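Local coordinates for GH62 arabinofuranosidase (Podospora anserina, PDB 4N4B), which probably hydrolyses terminal non-reducing alpha-L-arabinofuranoside residues of xylan, a hemicellulose of plant biomass, at residues A[108-111]-A[112-115]. Residues are numbered along the deposited sequence; the frame is centred on the assembly and turned at random.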
loop_
_atom_site.group_PDB
_atom_site.type_symbol
_atom_site.label_atom_id
_atom_site.label_comp_id
_atom_site.label_asym_id
_atom_site.label_seq_id
_atom_site.Cartn_x
_atom_site.Cartn_y
_atom_site.Cartn_z
ATOM N N PHE A 108 -9.822 -5.052 -1.019
ATOM C CA PHE A 108 -10.408 -5.377 -2.338
ATOM C C PHE A 108 -11.590 -6.282 -2.136
ATOM O O PHE A 108 -11.715 -7.003 -1.159
ATOM C CB PHE A 108 -9.341 -6.017 -3.282
ATOM C CG PHE A 108 -8.731 -7.252 -2.747
ATOM C CD1 PHE A 108 -9.208 -8.515 -2.981
ATOM C CD2 PHE A 108 -7.547 -7.157 -1.993
ATOM C CE1 PHE A 108 -8.613 -9.646 -2.460
ATOM C CE2 PHE A 108 -6.967 -8.274 -1.423
ATOM C CZ PHE A 108 -7.516 -9.511 -1.655
ATOM N N TRP A 109 -12.464 -6.250 -3.156
ATOM C CA TRP A 109 -13.603 -7.222 -3.224
ATOM C C TRP A 109 -13.120 -8.498 -3.856
ATOM O O TRP A 109 -12.537 -8.463 -4.930
ATOM C CB TRP A 109 -14.690 -6.573 -4.098
ATOM C CG TRP A 109 -15.927 -7.415 -4.340
ATOM C CD1 TRP A 109 -16.256 -7.922 -5.573
ATOM C CD2 TRP A 109 -16.915 -7.762 -3.423
ATOM N NE1 TRP A 109 -17.450 -8.535 -5.440
ATOM C CE2 TRP A 109 -17.915 -8.491 -4.180
ATOM C CE3 TRP A 109 -17.148 -7.494 -2.108
ATOM C CZ2 TRP A 109 -19.111 -8.867 -3.598
ATOM C CZ3 TRP A 109 -18.325 -7.935 -1.495
ATOM C CH2 TRP A 109 -19.272 -8.680 -2.267
ATOM N N PHE A 110 -13.358 -9.625 -3.202
ATOM C CA PHE A 110 -12.949 -10.925 -3.811
ATOM C C PHE A 110 -14.239 -11.551 -4.360
ATOM O O PHE A 110 -15.082 -12.103 -3.615
ATOM C CB PHE A 110 -12.277 -11.795 -2.803
ATOM C CG PHE A 110 -11.721 -13.053 -3.418
ATOM C CD1 PHE A 110 -10.681 -13.008 -4.285
ATOM C CD2 PHE A 110 -12.256 -14.317 -3.088
ATOM C CE1 PHE A 110 -10.175 -14.148 -4.884
ATOM C CE2 PHE A 110 -11.774 -15.433 -3.672
ATOM C CZ PHE A 110 -10.780 -15.378 -4.601
ATOM N N ALA A 111 -14.363 -11.363 -5.657
ATOM C CA ALA A 111 -15.654 -11.694 -6.318
ATOM C C ALA A 111 -16.056 -13.176 -6.168
ATOM O O ALA A 111 -17.237 -13.371 -5.836
ATOM C CB ALA A 111 -15.578 -11.224 -7.760
ATOM N N PRO A 112 -15.155 -14.113 -6.144
ATOM C CA PRO A 112 -15.613 -15.534 -5.939
ATOM C C PRO A 112 -16.301 -15.787 -4.658
ATOM O O PRO A 112 -17.010 -16.753 -4.501
ATOM C CB PRO A 112 -14.301 -16.350 -6.150
ATOM C CG PRO A 112 -13.483 -15.483 -7.074
ATOM C CD PRO A 112 -13.777 -14.078 -6.596
ATOM N N HIS A 113 -16.019 -15.032 -3.580
ATOM C CA HIS A 113 -16.577 -15.253 -2.313
ATOM C C HIS A 113 -17.673 -14.223 -1.910
ATOM O O HIS A 113 -18.288 -14.373 -0.848
ATOM C CB HIS A 113 -15.499 -15.188 -1.228
ATOM C CG HIS A 113 -14.534 -16.319 -1.278
ATOM N ND1 HIS A 113 -13.384 -16.367 -0.541
ATOM C CD2 HIS A 113 -14.562 -17.480 -2.018
ATOM C CE1 HIS A 113 -12.768 -17.527 -0.744
ATOM N NE2 HIS A 113 -13.512 -18.242 -1.598
ATOM N N LYS A 114 -17.822 -13.206 -2.719
ATOM C CA LYS A 114 -18.656 -12.088 -2.430
ATOM C C LYS A 114 -18.449 -11.544 -1.005
ATOM O O LYS A 114 -19.239 -11.329 -0.150
ATOM C CB LYS A 114 -20.155 -12.454 -2.585
ATOM C CG LYS A 114 -20.448 -12.703 -4.053
ATOM C CD LYS A 114 -21.933 -13.088 -4.057
ATOM C CE LYS A 114 -22.354 -13.976 -5.228
ATOM N NZ LYS A 114 -22.056 -13.352 -6.542
ATOM N N LEU A 115 -17.134 -11.310 -0.749
ATOM C CA LEU A 115 -16.624 -10.750 0.518
ATOM C C LEU A 115 -15.508 -9.790 0.160
ATOM O O LEU A 115 -14.727 -9.946 -0.770
ATOM C CB LEU A 115 -16.010 -11.803 1.402
ATOM C CG LEU A 115 -16.922 -12.826 2.079
ATOM C CD1 LEU A 115 -16.099 -13.926 2.734
ATOM C CD2 LEU A 115 -17.914 -12.190 3.032
HETATM O O HOH W 1 -19.247 -12.271 -7.248
#
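P112 lies on the F110 ring, its CD 3.6 Å from the ring centroid and almost on the normal, a CH-pi contact over the face. The same phenyl turns an edge to H113: F110 CE2 stands above the middle of the imidazole, the planes inclined at 75°, in a T-shaped pair. Chi1 of -174° sets CG of F110 beside its own carbonyl carbon, where the chain runs on into the turn, and this brings the phenyl to both residues. W109 covers the far side of the turn, where its six-membered ring meets the K114-L115 peptide: CH2 comes within 3.2 Å of K114 C, while L115 N sits over one face, toward the rim; the aliphatic start of K114 follows, CB 3.9 Å from W109 CZ2. Replacing W109 by an alanine would strip the indole from this peptide and is likely to leave K114 CB without its aromatic neighbour. Beneath these side chains, F110 N gives a nearly straight 2.8 Å bond to L115 O, while H113 N reaches F110 O and K114 N reaches A111 O, both from above the carbonyl plane. A water joins A111 O to K114 NZ. Further out, Y117 OH hydrogen-bonds H113 ND1, fixing the imidazole that F110 meets, and W116 packs edge-to-face with W109. Here a beta-hairpin connection, closed by the antiparallel hydrogen-bonded pair F110-L115, links strands 103-110 and 115-121 in a four-stranded antiparallel blade of the GH62 beta-propeller.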